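PDB 3QLI: coenzyme A transferase from Yersinia pestis, which probably transfers coenzyme A between acyl-CoA thioesters and carboxylates such as acetate. Local coordinates for residues A[262-267]-A[293-298]; A[161-166]-A[312-317]; A[237-242]-A[334-339]; A[209-214]-A[297-302]. All coordinates share one frame; numbering follows the deposited sequence.

Contact 1: residues A[262-267]-A[293-298]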
loop_
_atom_site.group_PDB
_atom_site.type_symbol
_atom_site.label_atom_id
_atom_site.label_comp_id
_atom_site.label_asym_id
_atom_site.label_seq_id
_atom_site.Cartn_x
_atom_site.Cartn_y
_atom_site.Cartn_z
ATOM N N HIS A 262 -1.921 19.647 5.080
ATOM C CA HIS A 262 -2.862 18.556 4.825
ATOM C C HIS A 262 -2.305 17.361 5.571
ATOM O O HIS A 262 -1.406 16.652 5.079
ATOM C CB HIS A 262 -2.972 18.258 3.324
ATOM C CG HIS A 262 -3.902 17.126 3.001
ATOM N ND1 HIS A 262 -5.127 17.312 2.395
ATOM C CD2 HIS A 262 -3.786 15.791 3.210
ATOM C CE1 HIS A 262 -5.719 16.140 2.234
ATOM N NE2 HIS A 262 -4.920 15.198 2.711
ATOM N N THR A 263 -2.826 17.152 6.773
ATOM C CA THR A 263 -2.200 16.261 7.724
ATOM C C THR A 263 -3.259 15.312 8.265
ATOM O O THR A 263 -4.452 15.622 8.221
ATOM C CB THR A 263 -1.570 17.090 8.857
ATOM O OG1 THR A 263 -0.781 16.240 9.701
ATOM C CG2 THR A 263 -2.661 17.821 9.675
ATOM N N GLU A 264 -2.841 14.144 8.743
ATOM C CA GLU A 264 -3.796 13.261 9.410
ATOM C C GLU A 264 -4.126 13.835 10.781
ATOM O O GLU A 264 -5.274 14.181 11.055
ATOM C CB GLU A 264 -3.242 11.848 9.544
ATOM C CG GLU A 264 -4.229 10.856 10.191
ATOM C CD GLU A 264 -3.533 9.571 10.612
ATOM O OE1 GLU A 264 -2.972 8.883 9.736
ATOM O OE2 GLU A 264 -3.536 9.265 11.822
ATOM N N VAL A 265 -3.119 13.943 11.642
ATOM C CA VAL A 265 -3.319 14.557 12.951
ATOM C C VAL A 265 -2.835 16.014 12.971
ATOM O O VAL A 265 -1.729 16.334 12.505
ATOM C CB VAL A 265 -2.612 13.762 14.091
ATOM C CG1 VAL A 265 -1.123 13.825 13.928
ATOM C CG2 VAL A 265 -2.992 14.325 15.468
ATOM N N LEU A 266 -3.670 16.894 13.514
ATOM C CA LEU A 266 -3.273 18.287 13.730
ATOM C C LEU A 266 -2.664 18.400 15.127
ATOM O O LEU A 266 -3.289 17.993 16.116
ATOM C CB LEU A 266 -4.461 19.231 13.604
ATOM C CG LEU A 266 -4.190 20.742 13.677
ATOM C CD1 LEU A 266 -3.339 21.200 12.487
ATOM C CD2 LEU A 266 -5.515 21.521 13.698
ATOM N N ASN A 267 -1.439 18.920 15.191
ATOM C CA ASN A 267 -0.666 18.984 16.435
ATOM C C ASN A 267 -0.306 20.426 16.801
ATOM O O ASN A 267 -0.442 21.337 15.977
ATOM C CB ASN A 267 0.611 18.136 16.326
ATOM C CG ASN A 267 1.590 18.683 15.297
ATOM O OD1 ASN A 267 1.337 19.705 14.664
ATOM N ND2 ASN A 267 2.727 18.009 15.137
ATOM N N PHE A 293 -7.197 18.555 8.251
ATOM C CA PHE A 293 -6.774 17.500 9.173
ATOM C C PHE A 293 -7.958 16.559 9.412
ATOM O O PHE A 293 -9.098 16.912 9.110
ATOM C CB PHE A 293 -6.299 18.086 10.513
ATOM C CG PHE A 293 -7.420 18.654 11.365
ATOM C CD1 PHE A 293 -7.907 17.949 12.459
ATOM C CD2 PHE A 293 -7.998 19.887 11.049
ATOM C CE1 PHE A 293 -8.940 18.457 13.242
ATOM C CE2 PHE A 293 -9.036 20.411 11.824
ATOM C CZ PHE A 293 -9.508 19.697 12.923
ATOM N N THR A 294 -7.699 15.365 9.940
ATOM C CA THR A 294 -8.801 14.438 10.209
ATOM C C THR A 294 -9.094 14.224 11.703
ATOM O O THR A 294 -10.232 13.950 12.070
ATOM C CB THR A 294 -8.653 13.092 9.455
ATOM O OG1 THR A 294 -9.953 12.540 9.221
ATOM C CG2 THR A 294 -7.791 12.086 10.225
ATOM N N PHE A 295 -8.084 14.360 12.556
ATOM C CA PHE A 295 -8.331 14.511 13.994
ATOM C C PHE A 295 -7.182 15.300 14.644
ATOM O O PHE A 295 -6.091 15.426 14.065
ATOM C CB PHE A 295 -8.629 13.155 14.677
ATOM C CG PHE A 295 -7.405 12.320 14.982
ATOM C CD1 PHE A 295 -6.902 12.258 16.278
ATOM C CD2 PHE A 295 -6.768 11.591 13.985
ATOM C CE1 PHE A 295 -5.781 11.495 16.577
ATOM C CE2 PHE A 295 -5.649 10.815 14.274
ATOM C CZ PHE A 295 -5.156 10.763 15.571
ATOM N N ALA A 296 -7.443 15.863 15.823
ATOM C CA ALA A 296 -6.477 16.747 16.477
ATOM C C ALA A 296 -6.123 16.252 17.871
ATOM O O ALA A 296 -6.988 15.780 18.600
ATOM C CB ALA A 296 -7.037 18.147 16.566
ATOM N N MET A 297 -4.852 16.394 18.242
ATOM C CA MET A 297 -4.383 16.056 19.589
ATOM C C MET A 297 -3.425 17.146 20.015
ATOM O O MET A 297 -2.672 17.637 19.200
ATOM C CB MET A 297 -3.638 14.712 19.587
ATOM C CG MET A 297 -4.524 13.502 19.238
ATOM S SD MET A 297 -3.707 11.918 19.566
ATOM C CE MET A 297 -2.507 11.833 18.266
ATOM N N GLY A 298 -3.454 17.539 21.281
ATOM C CA GLY A 298 -2.560 18.596 21.729
ATOM C C GLY A 298 -2.847 18.996 23.162
ATOM O O GLY A 298 -3.191 18.141 23.985
#
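Leu266 lays its CD2 methyl over one face of the Phe293 ring, 4.1 Å from the ring centroid and slightly shifted toward the rim, while its CB rests against the root of the same ring. The overlap flanks a two-stranded parallel sheet formed by strands 265-266 and 295-296. Leu266 and Ala296 share this face, and Val265 and Phe295 point to the other. The ladder is built by Leu266 N, which donates to Phe295 O (2.9 Å), and by Met297 N, which donates to Leu266 O. At its start, Glu264 O is gripped twice, by Thr294 N (2.9 Å) and by Phe295 N (3.2 Å), so a single carbonyl holds two successive N-H groups. On the face of Val265 and Phe295, Val265 CG2, anti to the backbone N, rides over the Phe295 ring and also meets Met297 CE at 3.8 Å; the Val265 and Met297 side chains cross there at about a right angle.

Glu264, which carries covalently bound CoA in a complex of this protein but not in this model, extends alongside Phe295 in the same direction. Its carboxylate and the ring are nearly coplanar, 29° apart, and OE2 lies at the ring edge. The other oxygen, OE1, bonds to Asn321 ND2. The two bonds to Glu264 O anchor the main chain from which this carboxylate extends. Thr263 OG1, which also bonds to Met240 N of the neighbouring strand, donates to Val265 O at 3.0 Å, standing 45° above that carbonyl plane.

Contact 2: residues A[161-166]-A[312-317]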
loop_
_atom_site.group_PDB
_atom_site.type_symbol
_atom_site.label_atom_id
_atom_site.label_comp_id
_atom_site.label_asym_id
_atom_site.label_seq_id
_atom_site.Cartn_x
_atom_site.Cartn_y
_atom_site.Cartn_z
ATOM N N VAL A 161 -12.631 18.258 17.736
ATOM C CA VAL A 161 -11.316 17.664 17.507
ATOM C C VAL A 161 -11.342 16.459 16.575
ATOM O O VAL A 161 -10.331 16.109 15.971
ATOM C CB VAL A 161 -10.619 17.272 18.825
ATOM C CG1 VAL A 161 -10.178 18.512 19.579
ATOM C CG2 VAL A 161 -11.533 16.414 19.676
ATOM N N GLY A 162 -12.489 15.803 16.488
ATOM C CA GLY A 162 -12.591 14.624 15.655
ATOM C C GLY A 162 -13.487 14.650 14.434
ATOM O O GLY A 162 -14.618 15.124 14.474
ATOM N N ASN A 163 -12.949 14.141 13.334
ATOM C CA ASN A 163 -13.681 13.969 12.093
ATOM C C ASN A 163 -13.442 12.498 11.809
ATOM O O ASN A 163 -14.287 11.657 12.108
ATOM C CB ASN A 163 -13.148 14.857 10.975
ATOM C CG ASN A 163 -14.128 14.984 9.820
ATOM O OD1 ASN A 163 -14.558 13.985 9.252
ATOM N ND2 ASN A 163 -14.486 16.215 9.474
ATOM N N ASP A 164 -12.288 12.186 11.227
ATOM C CA ASP A 164 -11.894 10.798 11.030
ATOM C C ASP A 164 -13.033 9.972 10.452
ATOM O O ASP A 164 -13.613 10.316 9.425
ATOM C CB ASP A 164 -11.357 10.183 12.331
ATOM C CG ASP A 164 -12.228 10.493 13.535
ATOM O OD1 ASP A 164 -12.072 11.579 14.129
ATOM O OD2 ASP A 164 -13.061 9.640 13.894
ATOM N N TYR A 165 -13.322 8.864 11.128
ATOM C CA TYR A 165 -14.422 7.983 10.765
ATOM C C TYR A 165 -15.669 8.393 11.543
ATOM O O TYR A 165 -16.765 7.905 11.282
ATOM C CB TYR A 165 -14.075 6.535 11.108
ATOM C CG TYR A 165 -13.736 6.322 12.570
ATOM C CD1 TYR A 165 -14.736 6.161 13.520
ATOM C CD2 TYR A 165 -12.416 6.285 12.997
ATOM C CE1 TYR A 165 -14.429 5.967 14.855
ATOM C CE2 TYR A 165 -12.100 6.093 14.328
ATOM C CZ TYR A 165 -13.109 5.934 15.254
ATOM O OH TYR A 165 -12.794 5.742 16.578
ATOM N N SER A 166 -15.488 9.300 12.499
ATOM C CA SER A 166 -16.578 9.752 13.356
ATOM C C SER A 166 -17.709 10.443 12.602
ATOM O O SER A 166 -18.879 10.223 12.896
ATOM C CB SER A 166 -16.044 10.676 14.456
ATOM O OG SER A 166 -15.235 9.965 15.374
ATOM N N ILE A 312 -9.221 26.674 9.320
ATOM C CA ILE A 312 -8.928 25.288 9.674
ATOM C C ILE A 312 -10.176 24.490 9.320
ATOM O O ILE A 312 -11.297 24.903 9.638
ATOM C CB ILE A 312 -8.540 25.140 11.176
ATOM C CG1 ILE A 312 -7.252 25.915 11.468
ATOM C CG2 ILE A 312 -8.336 23.669 11.570
ATOM C CD1 ILE A 312 -6.892 26.006 12.949
ATOM N N PHE A 313 -9.998 23.367 8.630
ATOM C CA PHE A 313 -11.153 22.652 8.088
ATOM C C PHE A 313 -10.949 21.152 8.200
ATOM O O PHE A 313 -10.162 20.587 7.451
ATOM C CB PHE A 313 -11.354 23.059 6.619
ATOM C CG PHE A 313 -12.691 22.669 6.046
ATOM C CD1 PHE A 313 -13.832 23.390 6.364
ATOM C CD2 PHE A 313 -12.798 21.622 5.150
ATOM C CE1 PHE A 313 -15.061 23.045 5.825
ATOM C CE2 PHE A 313 -14.017 21.277 4.602
ATOM C CZ PHE A 313 -15.156 21.985 4.944
ATOM N N SER A 314 -11.648 20.497 9.127
ATOM C CA SER A 314 -11.492 19.054 9.255
ATOM C C SER A 314 -12.202 18.329 8.113
ATOM O O SER A 314 -13.241 18.777 7.607
ATOM C CB SER A 314 -12.004 18.553 10.605
ATOM O OG SER A 314 -13.407 18.666 10.668
ATOM N N ARG A 315 -11.627 17.206 7.701
ATOM C CA ARG A 315 -12.270 16.358 6.704
ATOM C C ARG A 315 -12.139 14.886 7.092
ATOM O O ARG A 315 -11.260 14.520 7.877
ATOM C CB ARG A 315 -11.699 16.654 5.309
ATOM C CG ARG A 315 -11.905 18.125 4.912
ATOM C CD ARG A 315 -11.733 18.378 3.414
ATOM N NE ARG A 315 -12.722 17.661 2.621
ATOM C CZ ARG A 315 -12.962 17.884 1.330
ATOM N NH1 ARG A 315 -12.286 18.825 0.682
ATOM N NH2 ARG A 315 -13.892 17.170 0.689
ATOM N N PRO A 316 -13.032 14.035 6.573
ATOM C CA PRO A 316 -13.027 12.620 6.972
ATOM C C PRO A 316 -11.781 11.881 6.516
ATOM O O PRO A 316 -11.147 12.287 5.542
ATOM C CB PRO A 316 -14.264 12.039 6.263
ATOM C CG PRO A 316 -14.653 13.056 5.226
ATOM C CD PRO A 316 -14.214 14.382 5.770
ATOM N N VAL A 317 -11.457 10.787 7.199
ATOM C CA VAL A 317 -10.171 10.127 6.978
ATOM C C VAL A 317 -10.070 9.484 5.595
ATOM O O VAL A 317 -8.981 9.381 5.038
ATOM C CB VAL A 317 -9.852 9.107 8.099
ATOM C CG1 VAL A 317 -10.908 7.976 8.117
ATOM C CG2 VAL A 317 -8.427 8.573 7.952
#
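Asn163 meets 312-317 through its amide. Its ND2 donates to Ser314 OG at 2.9 Å, nearly linear at 172° and with the hydroxyl lying in the amide plane. CG is anti to the backbone N (chi1 -164°), which sets it against the Arg315-Pro316 peptide, 3.4 Å from Arg315 C. OD1 reaches on to Pro316, where CA is 3.1 Å away.

Beside this amide, a backbone bond links the two segments. Val317 N, at the start of helix 317-320, donates to Asp164 O at 3.1 Å and approaches it from well above the carbonyl plane. Val317 CG1 packs against the same peptide, 3.7 Å from Asp164 C.

The next shell shapes the loop that presents these groups. The bond from Ser166 N to Asp164 OD2 (2.8 Å) closes an Asx turn that leads into helix 166-172; Ser166 OG adds a second bond to Asp164 OD2 (2.6 Å). The same oxygen stands over the centre of the Tyr165 ring, whose OH is tied to Met44 O. Across the contact, Arg315 forms salt bridges with Asp287 and Glu190. The contact thus joins the loop ahead of helix 166-172, in the part of the sequence matching the N-terminal family region, to the end of strand 312-314, in the C-terminal one.

With ND2 donating to Ser314 OG and Glu190 O, and OD1 accepting from Ser167 OG, the flip of the buried Asn163 amide is well defined, and the two bonds from Ser166 would probably favour an ionised Asp164.

Contact 3: residues A[237-242]-A[334-339]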
loop_
_atom_site.group_PDB
_atom_site.type_symbol
_atom_site.label_atom_id
_atom_site.label_comp_id
_atom_site.label_asym_id
_atom_site.label_seq_id
_atom_site.Cartn_x
_atom_site.Cartn_y
_atom_site.Cartn_z
ATOM N N CYS A 237 3.569 21.490 1.458
ATOM C CA CYS A 237 2.284 21.160 2.049
ATOM C C CYS A 237 2.513 20.039 3.067
ATOM O O CYS A 237 2.754 18.891 2.696
ATOM C CB CYS A 237 1.317 20.709 0.954
ATOM S SG CYS A 237 -0.365 20.396 1.523
ATOM N N LEU A 238 2.411 20.384 4.346
ATOM C CA LEU A 238 2.903 19.544 5.436
ATOM C C LEU A 238 1.908 18.521 5.975
ATOM O O LEU A 238 0.721 18.814 6.155
ATOM C CB LEU A 238 3.317 20.427 6.605
ATOM C CG LEU A 238 4.392 21.486 6.369
ATOM C CD1 LEU A 238 4.572 22.298 7.642
ATOM C CD2 LEU A 238 5.688 20.807 5.959
ATOM N N GLN A 239 2.419 17.323 6.239
ATOM C CA GLN A 239 1.771 16.393 7.173
ATOM C C GLN A 239 2.810 16.032 8.222
ATOM O O GLN A 239 3.968 15.790 7.878
ATOM C CB GLN A 239 1.285 15.126 6.479
ATOM C CG GLN A 239 0.816 14.042 7.470
ATOM C CD GLN A 239 1.901 13.018 7.779
ATOM O OE1 GLN A 239 2.815 12.807 6.977
ATOM N NE2 GLN A 239 1.806 12.380 8.952
ATOM N N MET A 240 2.423 16.024 9.497
ATOM C CA MET A 240 3.311 15.449 10.501
ATOM C C MET A 240 2.576 14.880 11.706
ATOM O O MET A 240 1.403 15.163 11.907
ATOM C CB MET A 240 4.388 16.439 10.942
ATOM C CG MET A 240 3.880 17.702 11.583
ATOM S SD MET A 240 5.306 18.796 11.897
ATOM C CE MET A 240 5.732 19.320 10.244
ATOM N N GLY A 241 3.285 14.075 12.493
ATOM C CA GLY A 241 2.727 13.470 13.692
ATOM C C GLY A 241 2.832 14.379 14.906
ATOM O O GLY A 241 2.999 15.597 14.787
ATOM N N VAL A 242 2.740 13.779 16.087
ATOM C CA VAL A 242 2.813 14.516 17.342
ATOM C C VAL A 242 4.142 14.206 18.037
ATOM O O VAL A 242 4.792 13.211 17.720
ATOM C CB VAL A 242 1.651 14.131 18.284
ATOM C CG1 VAL A 242 0.317 14.593 17.714
ATOM C CG2 VAL A 242 1.639 12.621 18.509
ATOM N N SER A 334 5.806 14.848 3.897
ATOM C CA SER A 334 5.293 13.991 4.957
ATOM C C SER A 334 6.426 13.681 5.922
ATOM O O SER A 334 7.470 13.177 5.510
ATOM C CB SER A 334 4.765 12.686 4.371
ATOM O OG SER A 334 4.605 11.710 5.394
ATOM N N ILE A 335 6.224 13.995 7.199
ATOM C CA ILE A 335 7.236 13.742 8.214
ATOM C C ILE A 335 6.681 12.807 9.272
ATOM O O ILE A 335 5.812 13.185 10.059
ATOM C CB ILE A 335 7.699 15.059 8.871
ATOM C CG1 ILE A 335 8.295 15.997 7.814
ATOM C CG2 ILE A 335 8.703 14.781 10.005
ATOM C CD1 ILE A 335 8.268 17.482 8.199
ATOM N N ASN A 336 7.168 11.573 9.261
ATOM C CA ASN A 336 6.731 10.535 10.187
ATOM C C ASN A 336 7.910 9.986 10.974
ATOM O O ASN A 336 9.039 10.043 10.518
ATOM C CB ASN A 336 6.073 9.400 9.424
ATOM C CG ASN A 336 4.721 9.783 8.876
ATOM O OD1 ASN A 336 3.862 10.247 9.618
ATOM N ND2 ASN A 336 4.531 9.607 7.575
ATOM N N ALA A 337 7.637 9.434 12.149
ATOM C CA ALA A 337 8.691 8.872 12.977
ATOM C C ALA A 337 8.622 7.354 12.906
ATOM O O ALA A 337 7.604 6.802 12.519
ATOM C CB ALA A 337 8.518 9.346 14.414
ATOM N N THR A 338 9.705 6.675 13.265
ATOM C CA THR A 338 9.654 5.224 13.352
ATOM C C THR A 338 10.472 4.748 14.549
ATOM O O THR A 338 11.157 5.545 15.189
ATOM C CB THR A 338 10.160 4.580 12.055
ATOM O OG1 THR A 338 9.940 3.169 12.113
ATOM C CG2 THR A 338 11.656 4.860 11.868
ATOM N N LEU A 339 10.388 3.461 14.873
ATOM C CA LEU A 339 11.174 2.914 15.982
ATOM C C LEU A 339 12.457 2.255 15.475
ATOM O O LEU A 339 13.504 2.329 16.113
ATOM C CB LEU A 339 10.345 1.905 16.793
ATOM C CG LEU A 339 9.162 2.525 17.542
ATOM C CD1 LEU A 339 8.454 1.476 18.393
ATOM C CD2 LEU A 339 9.632 3.687 18.413
HETATM O O HOH W 1 5.957 13.499 12.810
#
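Ser334 meets Gln239 through a short side-chain bond: its OG donates to Gln239 OE1 at 2.6 Å, approaching from nearly straight beyond the amide oxygen. Both residues lie on one face of two parallel strands, 237-240 and 332-337, neighbours in a mixed sheet, consistent with the Rossmann-like clan of this family; Phe366 of helix 363-372 touches both.

Ile335 turns to the other face. Its N donates to Gln239 O at 3.0 Å, and its CD1 touches Met240 CE at 3.7 Å, the two side chains running side by side in the same direction. Helix 244-252 covers them. Where the strands part, a water takes over from direct bonding, accepting from Gly241 N and donating to Ile335 O, each at 2.8 Å.

Asn336 then offers OD1 to Gln239 NE2 at 3.0 Å. This bond is almost straight (176°) and lies in the plane of the Gln239 amide, although the two amide planes are turned 40° apart. Gln239 reaches both partners through a bend at chi2 (-96°), which swings CD off the extended path. Beyond lies Leu339, seen, with Val242, to bind CoA in a complex of this protein.

The two side-chain bonds are consistent with a defined flip for the buried Gln239 amide and restrain its rotation.

Contact 4: residues A[209-214]-A[297-302]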
loop_
_atom_site.group_PDB
_atom_site.type_symbol
_atom_site.label_atom_id
_atom_site.label_comp_id
_atom_site.label_asym_id
_atom_site.label_seq_id
_atom_site.Cartn_x
_atom_site.Cartn_y
_atom_site.Cartn_z
ATOM N N LEU A 209 -10.570 19.071 27.901
ATOM C CA LEU A 209 -10.241 17.920 27.065
ATOM C C LEU A 209 -8.938 17.277 27.530
ATOM O O LEU A 209 -8.055 17.961 28.034
ATOM C CB LEU A 209 -10.093 18.356 25.606
ATOM C CG LEU A 209 -11.309 18.995 24.932
ATOM C CD1 LEU A 209 -11.009 19.272 23.452
ATOM C CD2 LEU A 209 -12.551 18.141 25.077
ATOM N N ILE A 210 -8.804 15.968 27.351
ATOM C CA ILE A 210 -7.551 15.305 27.697
ATOM C C ILE A 210 -6.428 15.782 26.785
ATOM O O ILE A 210 -6.634 16.049 25.594
ATOM C CB ILE A 210 -7.654 13.761 27.644
ATOM C CG1 ILE A 210 -6.476 13.131 28.392
ATOM C CG2 ILE A 210 -7.740 13.253 26.193
ATOM C CD1 ILE A 210 -6.461 11.611 28.356
ATOM N N GLU A 211 -5.235 15.885 27.350
ATOM C CA GLU A 211 -4.121 16.464 26.625
ATOM C C GLU A 211 -3.121 15.404 26.247
ATOM O O GLU A 211 -2.950 14.414 26.951
ATOM C CB GLU A 211 -3.435 17.531 27.474
ATOM C CG GLU A 211 -4.311 18.727 27.765
ATOM C CD GLU A 211 -3.542 19.842 28.430
ATOM O OE1 GLU A 211 -2.500 19.554 29.048
ATOM O OE2 GLU A 211 -3.977 21.006 28.333
ATOM N N MET A 212 -2.468 15.612 25.117
ATOM C CA MET A 212 -1.290 14.849 24.799
ATOM C C MET A 212 -0.204 15.417 25.700
ATOM O O MET A 212 0.009 16.632 25.718
ATOM C CB MET A 212 -0.942 15.060 23.331
ATOM C CG MET A 212 0.145 14.175 22.804
ATOM S SD MET A 212 0.175 14.319 21.013
ATOM C CE MET A 212 0.476 16.077 20.786
ATOM N N PRO A 213 0.466 14.556 26.478
ATOM C CA PRO A 213 1.549 15.037 27.346
ATOM C C PRO A 213 2.675 15.659 26.527
ATOM O O PRO A 213 3.029 15.125 25.476
ATOM C CB PRO A 213 2.048 13.757 28.030
ATOM C CG PRO A 213 1.634 12.646 27.101
ATOM C CD PRO A 213 0.309 13.092 26.547
ATOM N N VAL A 214 3.203 16.787 26.995
ATOM C CA VAL A 214 4.363 17.416 26.383
ATOM C C VAL A 214 5.611 16.666 26.842
ATOM O O VAL A 214 5.867 16.556 28.045
ATOM C CB VAL A 214 4.473 18.902 26.797
ATOM C CG1 VAL A 214 5.815 19.488 26.376
ATOM C CG2 VAL A 214 3.313 19.708 26.214
ATOM N N MET A 297 -4.852 16.394 18.242
ATOM C CA MET A 297 -4.383 16.056 19.589
ATOM C C MET A 297 -3.425 17.146 20.015
ATOM O O MET A 297 -2.672 17.637 19.200
ATOM C CB MET A 297 -3.638 14.712 19.587
ATOM C CG MET A 297 -4.524 13.502 19.238
ATOM S SD MET A 297 -3.707 11.918 19.566
ATOM C CE MET A 297 -2.507 11.833 18.266
ATOM N N GLY A 298 -3.454 17.539 21.281
ATOM C CA GLY A 298 -2.560 18.596 21.729
ATOM C C GLY A 298 -2.847 18.996 23.162
ATOM O O GLY A 298 -3.191 18.141 23.985
ATOM N N GLN A 299 -2.710 20.288 23.454
ATOM C CA GLN A 299 -2.995 20.811 24.789
ATOM C C GLN A 299 -4.072 21.893 24.742
ATOM O O GLN A 299 -4.507 22.299 23.663
ATOM C CB GLN A 299 -1.715 21.311 25.471
ATOM C CG GLN A 299 -0.630 20.225 25.640
ATOM C CD GLN A 299 0.283 20.101 24.421
ATOM O OE1 GLN A 299 0.654 21.098 23.813
ATOM N NE2 GLN A 299 0.640 18.875 24.063
ATOM N N GLN A 300 -4.532 22.334 25.913
ATOM C CA GLN A 300 -5.680 23.232 25.975
ATOM C C GLN A 300 -5.529 24.447 25.072
ATOM O O GLN A 300 -6.491 24.882 24.435
ATOM C CB GLN A 300 -5.947 23.706 27.403
ATOM C CG GLN A 300 -7.169 24.608 27.485
ATOM C CD GLN A 300 -7.684 24.791 28.903
ATOM O OE1 GLN A 300 -8.744 24.259 29.268
ATOM N NE2 GLN A 300 -6.941 25.550 29.712
ATOM N N GLU A 301 -4.325 25.008 25.040
ATOM C CA GLU A 301 -4.087 26.196 24.233
ATOM C C GLU A 301 -4.390 25.930 22.761
ATOM O O GLU A 301 -4.961 26.775 22.076
ATOM C CB GLU A 301 -2.647 26.679 24.385
ATOM C CG GLU A 301 -2.183 27.520 23.216
ATOM C CD GLU A 301 -0.976 28.379 23.543
ATOM O OE1 GLU A 301 0.166 27.879 23.431
ATOM O OE2 GLU A 301 -1.178 29.560 23.903
ATOM N N MET A 302 -3.999 24.760 22.269
ATOM C CA MET A 302 -4.271 24.425 20.877
ATOM C C MET A 302 -5.762 24.169 20.660
ATOM O O MET A 302 -6.335 24.605 19.662
ATOM C CB MET A 302 -3.472 23.200 20.426
ATOM C CG MET A 302 -3.700 22.873 18.958
ATOM S SD MET A 302 -3.268 21.180 18.521
ATOM C CE MET A 302 -4.748 20.335 19.053
HETATM O O HOH W 2 -9.646 21.861 27.293
#
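Glu211 and Gln299 each send a side chain across to the opposite backbone. Glu211 OE2 accepts from Gln300 N at 2.8 Å, the N-H arriving 42° above the carboxylate plane. In the reverse direction, Gln299 NE2 donates to Met212 O at 2.9 Å, almost straight (170°) and close to its own amide plane. Gln299 is bent at chi2 (87°), which carries CD round toward Met212. Between these two bonds Met212 N donates to Gly298 O, also at 2.9 Å, linking the main chains directly.

Gln299 is the N-cap residue of helix 300-306, and Gln300 opens its first turn. The Glu211 carboxylate therefore sits at the positive end of the helix dipole, which would be expected to stabilise its charge. The partner segment, 209-214, is an extended loop between strand 201-204 and helix 220-230 that runs about perpendicular to 297-300.

Van der Waals contacts add to these bonds. Met212 SD packs on Met297 CB at 4.1 Å, the side chains crossing at about a right angle, and Met212 also touches Val242, a CoA-binding residue. The CG2 methyl of Val214 rests against the Gln299 amide, 3.5 Å from CD.

A water also bridges the segments, accepting from Leu209 N and donating to Gln300 OE1 at 3.2 Å.

Contact 1 lies nearest the middle of the chain, its centre about 8 Å from that of contact 2, 11 Å from contact 3 and 12 Å from contact 4. It touches all three: strand 295-296 bonds to Val161 of contact 2, His262 and Thr263 bond to strand 237-240 of contact 3, and Met297 and Gly298 are shared with contact 4. Along the chain, contacts 1 and 4 are nested within the loop closed by contact 2, and contact 1 also within that of contact 3, whereas contact 3 crosses contacts 2 and 4. The small parallel sheet next to Glu264 thus lies between the 161-166 loop and the sheet of contact 3, whose segments hold CoA-binding residues.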